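Phenylalanine/tyrosine ammonia-lyase (Rhodosporidium toruloides, PDB 1Y2M) catalyses the non-oxidative deamination of L-phenylalanine and L-tyrosine to trans-cinnamate and p-coumarate, working as a homotetramer built as a dimer of dimers. Local coordinates at residues 49-54 with 282-287; 430-435 with 518-523; 439-444 with 469-474; 478-483 with 513-518. All coordinates share one frame; numbering follows the deposited sequence.

Interaction 1 (49-54 with 282-287); sequences EKMLAA and ALHDAH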
loop_
_atom_site.group_PDB
_atom_site.type_symbol
_atom_site.label_atom_id
_atom_site.label_comp_id
_atom_site.label_asym_id
_atom_site.label_seq_id
_atom_site.Cartn_x
_atom_site.Cartn_y
_atom_site.Cartn_z
ATOM N N GLU B 49 8.685 -32.550 3.379
ATOM C CA GLU B 49 8.744 -33.933 3.787
ATOM C C GLU B 49 9.352 -34.016 5.186
ATOM O O GLU B 49 8.875 -34.739 6.039
ATOM C CB GLU B 49 9.609 -34.715 2.803
ATOM C CG GLU B 49 9.755 -36.162 3.171
ATOM C CD GLU B 49 10.604 -36.937 2.164
ATOM O OE1 GLU B 49 11.583 -36.360 1.608
ATOM O OE2 GLU B 49 10.305 -38.131 1.938
ATOM N N LYS B 50 10.386 -33.215 5.429
ATOM C CA LYS B 50 11.040 -33.279 6.724
ATOM C C LYS B 50 10.140 -32.714 7.802
ATOM O O LYS B 50 10.058 -33.240 8.912
ATOM C CB LYS B 50 12.350 -32.519 6.684
ATOM C CG LYS B 50 13.379 -33.166 5.759
ATOM C CD LYS B 50 13.857 -34.563 6.255
ATOM C CE LYS B 50 14.042 -35.554 5.087
ATOM N NZ LYS B 50 15.015 -35.053 4.058
HETATM N N MSE B 51 9.436 -31.648 7.481
HETATM C CA MSE B 51 8.491 -31.076 8.473
HETATM C C MSE B 51 7.413 -32.044 8.878
HETATM O O MSE B 51 7.089 -32.195 10.055
HETATM C CB MSE B 51 7.822 -29.802 7.924
HETATM C CG MSE B 51 8.733 -28.652 7.784
HETATM SE SE MSE B 51 7.624 -26.971 7.744
HETATM C CE MSE B 51 7.379 -26.659 9.742
ATOM N N LEU B 52 6.848 -32.715 7.892
ATOM C CA LEU B 52 5.723 -33.598 8.111
ATOM C C LEU B 52 6.161 -34.864 8.806
ATOM O O LEU B 52 5.332 -35.563 9.374
ATOM C CB LEU B 52 4.998 -33.901 6.783
ATOM C CG LEU B 52 4.272 -32.719 6.115
ATOM C CD1 LEU B 52 3.671 -33.161 4.802
ATOM C CD2 LEU B 52 3.183 -32.107 6.976
ATOM N N ALA B 53 7.457 -35.158 8.756
ATOM C CA ALA B 53 8.035 -36.316 9.448
ATOM C C ALA B 53 8.335 -36.042 10.935
ATOM O O ALA B 53 8.732 -36.950 11.653
ATOM C CB ALA B 53 9.315 -36.755 8.737
ATOM N N ALA B 54 8.184 -34.807 11.408
ATOM C CA ALA B 54 8.422 -34.511 12.828
ATOM C C ALA B 54 7.557 -35.434 13.693
ATOM O O ALA B 54 6.351 -35.531 13.452
ATOM C CB ALA B 54 8.087 -33.088 13.125
ATOM N N ALA B 282 2.930 -19.891 10.089
ATOM C CA ALA B 282 2.516 -19.295 8.817
ATOM C C ALA B 282 3.360 -19.790 7.643
ATOM O O ALA B 282 2.848 -20.080 6.547
ATOM C CB ALA B 282 2.515 -17.801 8.920
ATOM N N LEU B 283 4.659 -19.942 7.871
ATOM C CA LEU B 283 5.513 -20.452 6.808
ATOM C C LEU B 283 5.215 -21.906 6.485
ATOM O O LEU B 283 5.126 -22.292 5.315
ATOM C CB LEU B 283 6.974 -20.313 7.193
ATOM C CG LEU B 283 7.924 -20.797 6.081
ATOM C CD1 LEU B 283 7.719 -20.050 4.776
ATOM C CD2 LEU B 283 9.367 -20.638 6.531
ATOM N N HIS B 284 5.037 -22.720 7.532
ATOM C CA HIS B 284 4.578 -24.097 7.338
ATOM C C HIS B 284 3.340 -24.155 6.438
ATOM O O HIS B 284 3.310 -24.906 5.440
ATOM C CB HIS B 284 4.303 -24.720 8.709
ATOM C CG HIS B 284 3.601 -26.039 8.686
ATOM N ND1 HIS B 284 2.242 -26.154 8.492
ATOM C CD2 HIS B 284 4.059 -27.294 8.944
ATOM C CE1 HIS B 284 1.910 -27.442 8.590
ATOM N NE2 HIS B 284 2.985 -28.149 8.863
ATOM N N ASP B 285 2.366 -23.310 6.729
ATOM C CA ASP B 285 1.119 -23.385 5.982
ATOM C C ASP B 285 1.312 -22.904 4.549
ATOM O O ASP B 285 0.740 -23.463 3.611
ATOM C CB ASP B 285 0.039 -22.601 6.734
ATOM C CG ASP B 285 -0.415 -23.276 8.025
ATOM O OD1 ASP B 285 -0.118 -24.457 8.279
ATOM O OD2 ASP B 285 -1.128 -22.596 8.780
ATOM N N ALA B 286 2.147 -21.877 4.392
ATOM C CA ALA B 286 2.448 -21.311 3.072
ATOM C C ALA B 286 3.121 -22.337 2.215
ATOM O O ALA B 286 2.871 -22.418 1.022
ATOM C CB ALA B 286 3.299 -20.065 3.202
ATOM N N HIS B 287 4.015 -23.136 2.789
ATOM C CA HIS B 287 4.688 -24.169 1.963
ATOM C C HIS B 287 3.665 -25.118 1.355
ATOM O O HIS B 287 3.758 -25.546 0.194
ATOM C CB HIS B 287 5.616 -25.016 2.810
ATOM C CG HIS B 287 6.940 -24.379 3.160
ATOM N ND1 HIS B 287 7.783 -23.812 2.227
ATOM C CD2 HIS B 287 7.607 -24.347 4.344
ATOM C CE1 HIS B 287 8.890 -23.412 2.839
ATOM N NE2 HIS B 287 8.811 -23.736 4.126
#

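Interaction 2 (430-435 with 518-523); sequences AQIGKL and DVLSLL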
loop_
_atom_site.group_PDB
_atom_site.type_symbol
_atom_site.label_atom_id
_atom_site.label_comp_id
_atom_site.label_asym_id
_atom_site.label_seq_id
_atom_site.Cartn_x
_atom_site.Cartn_y
_atom_site.Cartn_z
ATOM N N ALA B 430 -0.011 -13.627 -2.282
ATOM C CA ALA B 430 -0.835 -12.861 -3.202
ATOM C C ALA B 430 -0.505 -13.255 -4.651
ATOM O O ALA B 430 -1.380 -13.288 -5.512
ATOM C CB ALA B 430 -0.610 -11.386 -3.010
ATOM N N GLN B 431 0.756 -13.534 -4.925
ATOM C CA GLN B 431 1.174 -13.939 -6.266
ATOM C C GLN B 431 0.670 -15.346 -6.629
ATOM O O GLN B 431 0.231 -15.590 -7.768
ATOM C CB GLN B 431 2.687 -13.893 -6.455
ATOM C CG GLN B 431 3.258 -12.481 -6.287
ATOM C CD GLN B 431 2.564 -11.490 -7.140
ATOM O OE1 GLN B 431 2.825 -11.413 -8.343
ATOM N NE2 GLN B 431 1.655 -10.703 -6.534
ATOM N N ILE B 432 0.747 -16.282 -5.687
ATOM C CA ILE B 432 0.136 -17.603 -5.872
ATOM C C ILE B 432 -1.352 -17.416 -6.145
ATOM O O ILE B 432 -1.910 -17.947 -7.112
ATOM C CB ILE B 432 0.300 -18.497 -4.607
ATOM C CG1 ILE B 432 1.781 -18.793 -4.328
ATOM C CG2 ILE B 432 -0.509 -19.803 -4.773
ATOM C CD1 ILE B 432 2.051 -19.415 -2.992
ATOM N N GLY B 433 -2.028 -16.641 -5.289
ATOM C CA GLY B 433 -3.467 -16.403 -5.472
ATOM C C GLY B 433 -3.786 -15.828 -6.875
ATOM O O GLY B 433 -4.709 -16.304 -7.564
ATOM N N LYS B 434 -3.075 -14.805 -7.321
ATOM C CA LYS B 434 -3.317 -14.266 -8.648
ATOM C C LYS B 434 -3.154 -15.341 -9.724
ATOM O O LYS B 434 -3.994 -15.458 -10.598
ATOM C CB LYS B 434 -2.405 -13.069 -8.888
ATOM C CG LYS B 434 -2.621 -12.445 -10.237
ATOM C CD LYS B 434 -3.974 -11.770 -10.408
ATOM C CE LYS B 434 -4.040 -11.081 -11.771
ATOM N NZ LYS B 434 -5.228 -10.162 -12.039
ATOM N N LEU B 435 -2.126 -16.179 -9.633
ATOM C CA LEU B 435 -1.958 -17.263 -10.601
ATOM C C LEU B 435 -3.132 -18.212 -10.658
ATOM O O LEU B 435 -3.733 -18.453 -11.719
ATOM C CB LEU B 435 -0.702 -18.071 -10.261
ATOM C CG LEU B 435 -0.361 -19.132 -11.333
ATOM C CD1 LEU B 435 -0.048 -18.421 -12.719
ATOM C CD2 LEU B 435 0.772 -20.001 -10.901
ATOM N N ASP B 518 -5.140 -17.896 5.122
ATOM C CA ASP B 518 -6.527 -18.281 5.266
ATOM C C ASP B 518 -7.278 -17.970 3.977
ATOM O O ASP B 518 -8.012 -18.805 3.407
ATOM C CB ASP B 518 -7.144 -17.506 6.425
ATOM C CG ASP B 518 -8.487 -18.090 6.892
ATOM O OD1 ASP B 518 -8.731 -19.341 6.769
ATOM O OD2 ASP B 518 -9.279 -17.291 7.445
ATOM N N VAL B 519 -7.099 -16.740 3.485
ATOM C CA VAL B 519 -7.762 -16.342 2.230
ATOM C C VAL B 519 -7.310 -17.165 1.070
ATOM O O VAL B 519 -8.143 -17.555 0.210
ATOM C CB VAL B 519 -7.597 -14.858 1.997
ATOM C CG1 VAL B 519 -8.220 -14.416 0.682
ATOM C CG2 VAL B 519 -8.206 -14.122 3.183
ATOM N N LEU B 520 -6.003 -17.434 0.990
ATOM C CA LEU B 520 -5.502 -18.279 -0.110
ATOM C C LEU B 520 -6.110 -19.670 0.022
ATOM O O LEU B 520 -6.383 -20.304 -0.999
ATOM C CB LEU B 520 -3.976 -18.368 -0.129
ATOM C CG LEU B 520 -3.363 -19.115 -1.327
ATOM C CD1 LEU B 520 -3.911 -18.695 -2.685
ATOM C CD2 LEU B 520 -1.841 -18.969 -1.399
ATOM N N SER B 521 -6.311 -20.185 1.250
ATOM C CA SER B 521 -6.916 -21.521 1.418
ATOM C C SER B 521 -8.334 -21.531 0.880
ATOM O O SER B 521 -8.781 -22.522 0.316
ATOM C CB SER B 521 -6.900 -21.929 2.868
ATOM O OG SER B 521 -5.553 -22.009 3.385
ATOM N N LEU B 522 -9.052 -20.434 1.073
ATOM C CA LEU B 522 -10.423 -20.354 0.518
ATOM C C LEU B 522 -10.364 -20.405 -1.007
ATOM O O LEU B 522 -11.164 -21.094 -1.649
ATOM C CB LEU B 522 -11.081 -19.019 0.913
ATOM C CG LEU B 522 -11.431 -18.829 2.395
ATOM C CD1 LEU B 522 -11.796 -17.404 2.730
ATOM C CD2 LEU B 522 -12.562 -19.765 2.773
ATOM N N LEU B 523 -9.444 -19.644 -1.584
ATOM C CA LEU B 523 -9.277 -19.594 -3.042
ATOM C C LEU B 523 -8.873 -20.953 -3.587
ATOM O O LEU B 523 -9.408 -21.405 -4.630
ATOM C CB LEU B 523 -8.256 -18.515 -3.399
ATOM C CG LEU B 523 -7.932 -18.340 -4.863
ATOM C CD1 LEU B 523 -9.099 -18.151 -5.723
ATOM C CD2 LEU B 523 -6.832 -17.235 -5.062
#

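Interaction 3 (439-444 with 469-474); sequences QLTEML and GLDIAA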
loop_
_atom_site.group_PDB
_atom_site.type_symbol
_atom_site.label_atom_id
_atom_site.label_comp_id
_atom_site.label_asym_id
_atom_site.label_seq_id
_atom_site.Cartn_x
_atom_site.Cartn_y
_atom_site.Cartn_z
ATOM N N GLN B 439 -5.899 -18.936 -13.583
ATOM C CA GLN B 439 -6.149 -20.323 -14.138
ATOM C C GLN B 439 -7.622 -20.697 -14.042
ATOM O O GLN B 439 -8.214 -21.213 -15.015
ATOM C CB GLN B 439 -5.331 -21.383 -13.388
ATOM C CG GLN B 439 -3.848 -21.269 -13.569
ATOM C CD GLN B 439 -3.070 -22.167 -12.644
ATOM O OE1 GLN B 439 -3.662 -22.793 -11.749
ATOM N NE2 GLN B 439 -1.733 -22.232 -12.825
ATOM N N LEU B 440 -8.193 -20.499 -12.864
ATOM C CA LEU B 440 -9.563 -20.895 -12.589
ATOM C C LEU B 440 -10.512 -20.063 -13.458
ATOM O O LEU B 440 -11.391 -20.609 -14.084
ATOM C CB LEU B 440 -9.880 -20.662 -11.126
ATOM C CG LEU B 440 -11.356 -20.876 -10.738
ATOM C CD1 LEU B 440 -11.767 -22.288 -11.018
ATOM C CD2 LEU B 440 -11.556 -20.626 -9.247
ATOM N N THR B 441 -10.312 -18.745 -13.553
ATOM C CA THR B 441 -11.307 -17.913 -14.234
ATOM C C THR B 441 -11.280 -18.163 -15.751
ATOM O O THR B 441 -12.297 -18.056 -16.437
ATOM C CB THR B 441 -11.193 -16.461 -13.796
ATOM O OG1 THR B 441 -12.446 -15.783 -14.103
ATOM C CG2 THR B 441 -10.025 -15.787 -14.438
ATOM N N GLU B 442 -10.134 -18.570 -16.284
ATOM C CA GLU B 442 -10.039 -18.992 -17.672
ATOM C C GLU B 442 -10.855 -20.258 -17.886
ATOM O O GLU B 442 -11.624 -20.373 -18.841
ATOM C CB GLU B 442 -8.575 -19.207 -18.042
ATOM C CG GLU B 442 -8.342 -19.649 -19.486
ATOM C CD GLU B 442 -6.875 -19.856 -19.818
ATOM O OE1 GLU B 442 -5.972 -19.421 -19.034
ATOM O OE2 GLU B 442 -6.626 -20.491 -20.879
HETATM N N MSE B 443 -10.676 -21.200 -16.979
HETATM C CA MSE B 443 -11.375 -22.472 -17.037
HETATM C C MSE B 443 -12.895 -22.314 -16.935
HETATM O O MSE B 443 -13.618 -23.127 -17.501
HETATM C CB MSE B 443 -10.890 -23.437 -15.927
HETATM C CG MSE B 443 -11.379 -24.784 -16.088
HETATM SE SE MSE B 443 -10.544 -26.013 -14.778
HETATM C CE MSE B 443 -11.122 -25.068 -13.134
ATOM N N LEU B 444 -13.348 -21.301 -16.191
ATOM C CA LEU B 444 -14.770 -20.999 -16.014
ATOM C C LEU B 444 -15.346 -20.069 -17.094
ATOM O O LEU B 444 -16.525 -19.637 -17.006
ATOM C CB LEU B 444 -14.991 -20.390 -14.631
ATOM C CG LEU B 444 -14.618 -21.336 -13.474
ATOM C CD1 LEU B 444 -14.987 -20.637 -12.133
ATOM C CD2 LEU B 444 -15.196 -22.699 -13.607
ATOM N N GLY B 469 -20.825 -18.431 -9.247
ATOM C CA GLY B 469 -20.639 -17.786 -7.983
ATOM C C GLY B 469 -19.230 -17.960 -7.506
ATOM O O GLY B 469 -18.622 -17.073 -6.911
ATOM N N LEU B 470 -18.684 -19.137 -7.733
ATOM C CA LEU B 470 -17.293 -19.417 -7.356
ATOM C C LEU B 470 -16.268 -18.602 -8.165
ATOM O O LEU B 470 -15.247 -18.193 -7.656
ATOM C CB LEU B 470 -16.995 -20.908 -7.360
ATOM C CG LEU B 470 -17.662 -21.769 -6.307
ATOM C CD1 LEU B 470 -17.319 -23.267 -6.544
ATOM C CD2 LEU B 470 -17.268 -21.342 -4.907
ATOM N N ASP B 471 -16.570 -18.341 -9.430
ATOM C CA ASP B 471 -15.738 -17.450 -10.247
ATOM C C ASP B 471 -15.658 -16.098 -9.551
ATOM O O ASP B 471 -14.597 -15.524 -9.377
ATOM C CB ASP B 471 -16.399 -17.303 -11.633
ATOM C CG ASP B 471 -15.447 -16.814 -12.708
ATOM O OD1 ASP B 471 -14.193 -16.954 -12.583
ATOM O OD2 ASP B 471 -15.977 -16.351 -13.759
ATOM N N ILE B 472 -16.812 -15.602 -9.131
ATOM C CA ILE B 472 -16.899 -14.311 -8.424
ATOM C C ILE B 472 -16.189 -14.399 -7.065
ATOM O O ILE B 472 -15.447 -13.467 -6.709
ATOM C CB ILE B 472 -18.382 -13.906 -8.246
ATOM C CG1 ILE B 472 -19.022 -13.629 -9.618
ATOM C CG2 ILE B 472 -18.526 -12.696 -7.320
ATOM C CD1 ILE B 472 -20.584 -13.724 -9.608
ATOM N N ALA B 473 -16.425 -15.465 -6.285
ATOM C CA ALA B 473 -15.703 -15.635 -5.030
ATOM C C ALA B 473 -14.189 -15.616 -5.202
ATOM O O ALA B 473 -13.494 -15.010 -4.403
ATOM C CB ALA B 473 -16.170 -16.908 -4.306
ATOM N N ALA B 474 -13.674 -16.299 -6.236
ATOM C CA ALA B 474 -12.267 -16.382 -6.471
ATOM C C ALA B 474 -11.729 -14.966 -6.678
ATOM O O ALA B 474 -10.639 -14.592 -6.187
ATOM C CB ALA B 474 -11.994 -17.257 -7.682
HETATM O O HOH W 1 -14.782 -16.625 -15.970
#

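Interaction 4 (478-483 with 513-518); sequences TSELGH and TTESND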
loop_
_atom_site.group_PDB
_atom_site.type_symbol
_atom_site.label_atom_id
_atom_site.label_comp_id
_atom_site.label_asym_id
_atom_site.label_seq_id
_atom_site.Cartn_x
_atom_site.Cartn_y
_atom_site.Cartn_z
ATOM N N THR B 478 -8.946 -13.024 -4.273
ATOM C CA THR B 478 -7.746 -12.515 -4.886
ATOM C C THR B 478 -7.592 -11.022 -4.560
ATOM O O THR B 478 -6.498 -10.553 -4.192
ATOM C CB THR B 478 -7.765 -12.804 -6.396
ATOM O OG1 THR B 478 -7.884 -14.214 -6.575
ATOM C CG2 THR B 478 -6.547 -12.332 -7.077
ATOM N N SER B 479 -8.674 -10.246 -4.640
ATOM C CA SER B 479 -8.595 -8.820 -4.305
ATOM C C SER B 479 -8.137 -8.652 -2.869
ATOM O O SER B 479 -7.269 -7.845 -2.557
ATOM C CB SER B 479 -9.965 -8.166 -4.419
ATOM O OG SER B 479 -10.454 -8.197 -5.758
ATOM N N GLU B 480 -8.722 -9.448 -1.972
ATOM C CA GLU B 480 -8.373 -9.367 -0.545
ATOM C C GLU B 480 -6.896 -9.683 -0.285
ATOM O O GLU B 480 -6.226 -8.951 0.454
ATOM C CB GLU B 480 -9.289 -10.247 0.291
ATOM C CG GLU B 480 -9.027 -10.058 1.758
ATOM C CD GLU B 480 -10.126 -10.652 2.652
ATOM O OE1 GLU B 480 -11.260 -10.920 2.131
ATOM O OE2 GLU B 480 -9.851 -10.881 3.876
ATOM N N LEU B 481 -6.384 -10.703 -0.983
ATOM C CA LEU B 481 -4.949 -10.978 -0.927
ATOM C C LEU B 481 -4.089 -9.805 -1.353
ATOM O O LEU B 481 -3.019 -9.560 -0.773
ATOM C CB LEU B 481 -4.596 -12.204 -1.758
ATOM C CG LEU B 481 -5.056 -13.529 -1.158
ATOM C CD1 LEU B 481 -5.026 -14.675 -2.238
ATOM C CD2 LEU B 481 -4.231 -13.905 0.069
ATOM N N GLY B 482 -4.513 -9.068 -2.394
ATOM C CA GLY B 482 -3.713 -7.961 -2.903
ATOM C C GLY B 482 -3.520 -6.900 -1.820
ATOM O O GLY B 482 -2.409 -6.459 -1.577
ATOM N N HIS B 483 -4.615 -6.472 -1.190
ATOM C CA HIS B 483 -4.498 -5.451 -0.141
ATOM C C HIS B 483 -3.690 -5.959 1.037
ATOM O O HIS B 483 -2.905 -5.219 1.624
ATOM C CB HIS B 483 -5.901 -5.011 0.271
ATOM C CG HIS B 483 -5.945 -4.173 1.485
ATOM N ND1 HIS B 483 -6.076 -4.689 2.754
ATOM C CD2 HIS B 483 -5.914 -2.825 1.618
ATOM C CE1 HIS B 483 -6.103 -3.691 3.623
ATOM N NE2 HIS B 483 -6.044 -2.547 2.952
ATOM N N THR B 513 0.121 -12.161 7.458
ATOM C CA THR B 513 0.455 -13.293 6.572
ATOM C C THR B 513 -0.425 -14.522 6.919
ATOM O O THR B 513 -0.775 -15.268 6.027
ATOM C CB THR B 513 1.950 -13.613 6.703
ATOM O OG1 THR B 513 2.672 -12.413 6.402
ATOM C CG2 THR B 513 2.336 -14.791 5.798
ATOM N N THR B 514 -0.772 -14.744 8.214
ATOM C CA THR B 514 -1.651 -15.820 8.624
ATOM C C THR B 514 -3.011 -15.620 8.000
ATOM O O THR B 514 -3.629 -16.596 7.547
ATOM C CB THR B 514 -1.724 -15.856 10.156
ATOM O OG1 THR B 514 -0.415 -16.131 10.704
ATOM C CG2 THR B 514 -2.685 -16.895 10.603
ATOM N N GLU B 515 -3.486 -14.363 7.921
ATOM C CA GLU B 515 -4.776 -14.090 7.290
ATOM C C GLU B 515 -4.665 -14.363 5.785
ATOM O O GLU B 515 -5.594 -14.936 5.187
ATOM C CB GLU B 515 -5.219 -12.663 7.543
ATOM C CG GLU B 515 -6.649 -12.438 7.032
ATOM C CD GLU B 515 -7.302 -11.112 7.399
ATOM O OE1 GLU B 515 -6.721 -10.288 8.175
ATOM O OE2 GLU B 515 -8.442 -10.885 6.898
ATOM N N SER B 516 -3.545 -13.986 5.155
ATOM C CA SER B 516 -3.378 -14.303 3.741
ATOM C C SER B 516 -3.365 -15.815 3.509
ATOM O O SER B 516 -3.954 -16.303 2.539
ATOM C CB SER B 516 -2.112 -13.703 3.161
ATOM O OG SER B 516 -2.245 -12.291 3.133
ATOM N N ASN B 517 -2.778 -16.592 4.428
ATOM C CA ASN B 517 -2.870 -18.050 4.316
ATOM C C ASN B 517 -4.308 -18.496 4.283
ATOM O O ASN B 517 -4.679 -19.368 3.488
ATOM C CB ASN B 517 -2.141 -18.852 5.411
ATOM C CG ASN B 517 -0.652 -18.895 5.240
ATOM O OD1 ASN B 517 -0.150 -18.881 4.123
ATOM N ND2 ASN B 517 0.078 -19.059 6.369
ATOM N N ASP B 518 -5.140 -17.896 5.122
ATOM C CA ASP B 518 -6.527 -18.281 5.266
ATOM C C ASP B 518 -7.278 -17.970 3.977
ATOM O O ASP B 518 -8.012 -18.805 3.407
ATOM C CB ASP B 518 -7.144 -17.506 6.425
ATOM C CG ASP B 518 -8.487 -18.090 6.892
ATOM O OD1 ASP B 518 -8.731 -19.341 6.769
ATOM O OD2 ASP B 518 -9.279 -17.291 7.445
HETATM O O HOH W 2 -1.498 -11.659 0.618
#

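Interaction 1 (49-54 with 282-287)
Selenomethionine Met51 reaches from helix 44-52 to two histidines of helix 273-303, and no hydrogen bond joins the two segments. The main contact is apolar: methyl CE lies at the edge of the His284 ring, near its plane, 3.5 Å from CD2. The chain of Met51 bends at its last torsion (chi3 84°), which turns CE back against the imidazole and brings it near CB of His284. The selenium makes two oblique chalcogen-aromatic contacts, 4.8 Å from SE to the ring centroid of His284 and 5.4 Å from SE to that of His287. Leu52 adds a looser touch, its CD2 4.4 Å from NE2 of His284.

The polar bonds stay within 282-287 or lead outside the contact. His284 ND1 donates to OD1 of Asp285 at 2.9 Å, nearly in the ring plane, while Asp285 also forms a salt bridge with Arg77; His287 is held by Gln44 and His383. Val73 of helix 69-77 packs on both Met51 and His284. With alanine at His284, the Met51 methyl is likely to face a gap and Asp285 to lose its imidazole donor. The chemistry thus implies an imidazole held through ND1 by Asp285 that turns its CD2 edge to Met51.

Interaction 2 (430-435 with 518-523)
Leu520 and Leu523 of helix 506-560 pack against Gly433 and Ile432 of helix 416-443, a meeting of aliphatic side chains with each other and with the glycine backbone, without a hydrogen bond between the segments. Side chain against side chain, the contact is methyl to methyl: CG2 of Ile432 lies 3.7 Å from CD2 of Leu520, the two side chains crossing at about a right angle. The other branch of Leu520, CD1, rests on the bare backbone of Gly433, 3.6 Å from its CA, so the leucine fork spans two consecutive residues.

Leu523 packs on backbone as well. A chi1 of 179° swings its CG away from its amide nitrogen and extends CD2 to the Gly433 carbonyl, 3.4 Å from O and a snug 3.5 Å from CA of the same glycine. The absence of a side chain on Gly433 lets both leucines reach its backbone. Replacing Leu520 by alanine removes both methyls and is likely to open a gap between Ile432 and the Gly433 backbone.

Leu289 of helix 273-303 backs Leu520, and Ala474 and Thr478 of helix 468-484 flank Leu523. The short segments run nearly parallel, 15° apart, with their axes 10.1 Å from each other. Such aligned packing, with glycine as the site of closest backbone approach, belongs to the central bundle of long helices typical of the PAL/histidase family.

Interaction 3 (439-444 with 469-474)
Asp471, Leu444 and Leu440 account for most of this helix-helix contact in the helical bundle of the PAL/histidase fold, where the end of helix 416-443 meets the start of helix 468-484. Asp471 combines polar and apolar contacts. Its carboxylate takes a hydrogen bond from the hydroxyl of Thr441, 2.6 Å from OG1 to OD1, through the syn lone pair of OD1. The two side chains cross at about a right angle; with OG1 anti to the backbone N (chi1 -160°), Thr441 directs its hydroxyl across the interface.

Leu444, just beyond the helix end, lies alongside the aspartate, the two side chains sliding past each other in opposite directions. Its CD1 packs 3.7 Å from CB of Asp471 and thus lines the aliphatic base of a residue whose acid end is engaged by Thr441. Leu456 packs on the same leucine.

Leu440, one turn before Leu444, makes an apolar contact farther along helix 468-484: its CD2 meets CB of Ala474 at 3.7 Å. Cys530 and Leu523 of helix 506-560 pack on Leu440 and Ala474 respectively. Met497 of a neighbouring subunit packs on Asp471, whose side chain lies about 5 Å from that of the cinnamate-binding Lys468. A water bridges the two segments, donating to OD2 of Asp471 at a short 2.5 Å and to the backbone O of Thr441 at 2.9 Å.

Interaction 4 (478-483 with 513-518)
Segments 478-483 and 513-518, on helices 468-484 and 506-560, come closest at Leu481 and Ser516, whose CA atoms lie 5.9 Å apart. There Leu481 turns its CD2 methyl onto the opposite helix, 3.5 Å from the backbone O of Ser516 and 3.8 Å from its CB. A water provides the polar link: it donates to O of Leu481 at 2.9 Å and accepts from OG of Ser516 at 2.7 Å, so one serine offers its CB to the leucine and its hydroxyl to the bridge.

Glu480 and Glu515 bring two carboxylates close together. Both chains are extended beyond CG and cross at about a right angle, bringing OE2 of Glu480 within 3.3 Å of OE2 of Glu515; the carboxylate planes stand 86° apart. Both are acceptors and do not bond to each other. Arg512 and Arg206 of a neighbouring subunit form salt bridges with both OE2 atoms, which probably offsets the repulsion, and Arg511 of that subunit pairs with OE1 of Glu480.

Helix 468-484 thus rests on helix 506-560 with the neighbouring subunit meeting its acid pair, while helix 416-443 packs on Ser516 through Arg426 and helix 273-303 lies against Thr514 and Asn517.

How the interactions relate
Helix 506-560 is common to interactions 2 and 4, whose centres lie only about 7 Å apart and which share Asp518. Interaction 3 uses the partner helices of both, 416-443 and 468-484, and its centre is about 12 Å from that of interaction 2; Leu523 and Ala474 touch between them. These three contacts therefore tie three helices together pairwise, all touching one neighbouring subunit, with interaction 2 also reaching another. Along the chain, interactions 3 and 4 follow one another between the two segments of interaction 2. Interaction 1 comes first and joins helices 44-52 and 273-303, its centre about 20 Å from that of interaction 4, to which Asn517 connects it through Ala282. Bundle and tetramer packing thus share the same helices.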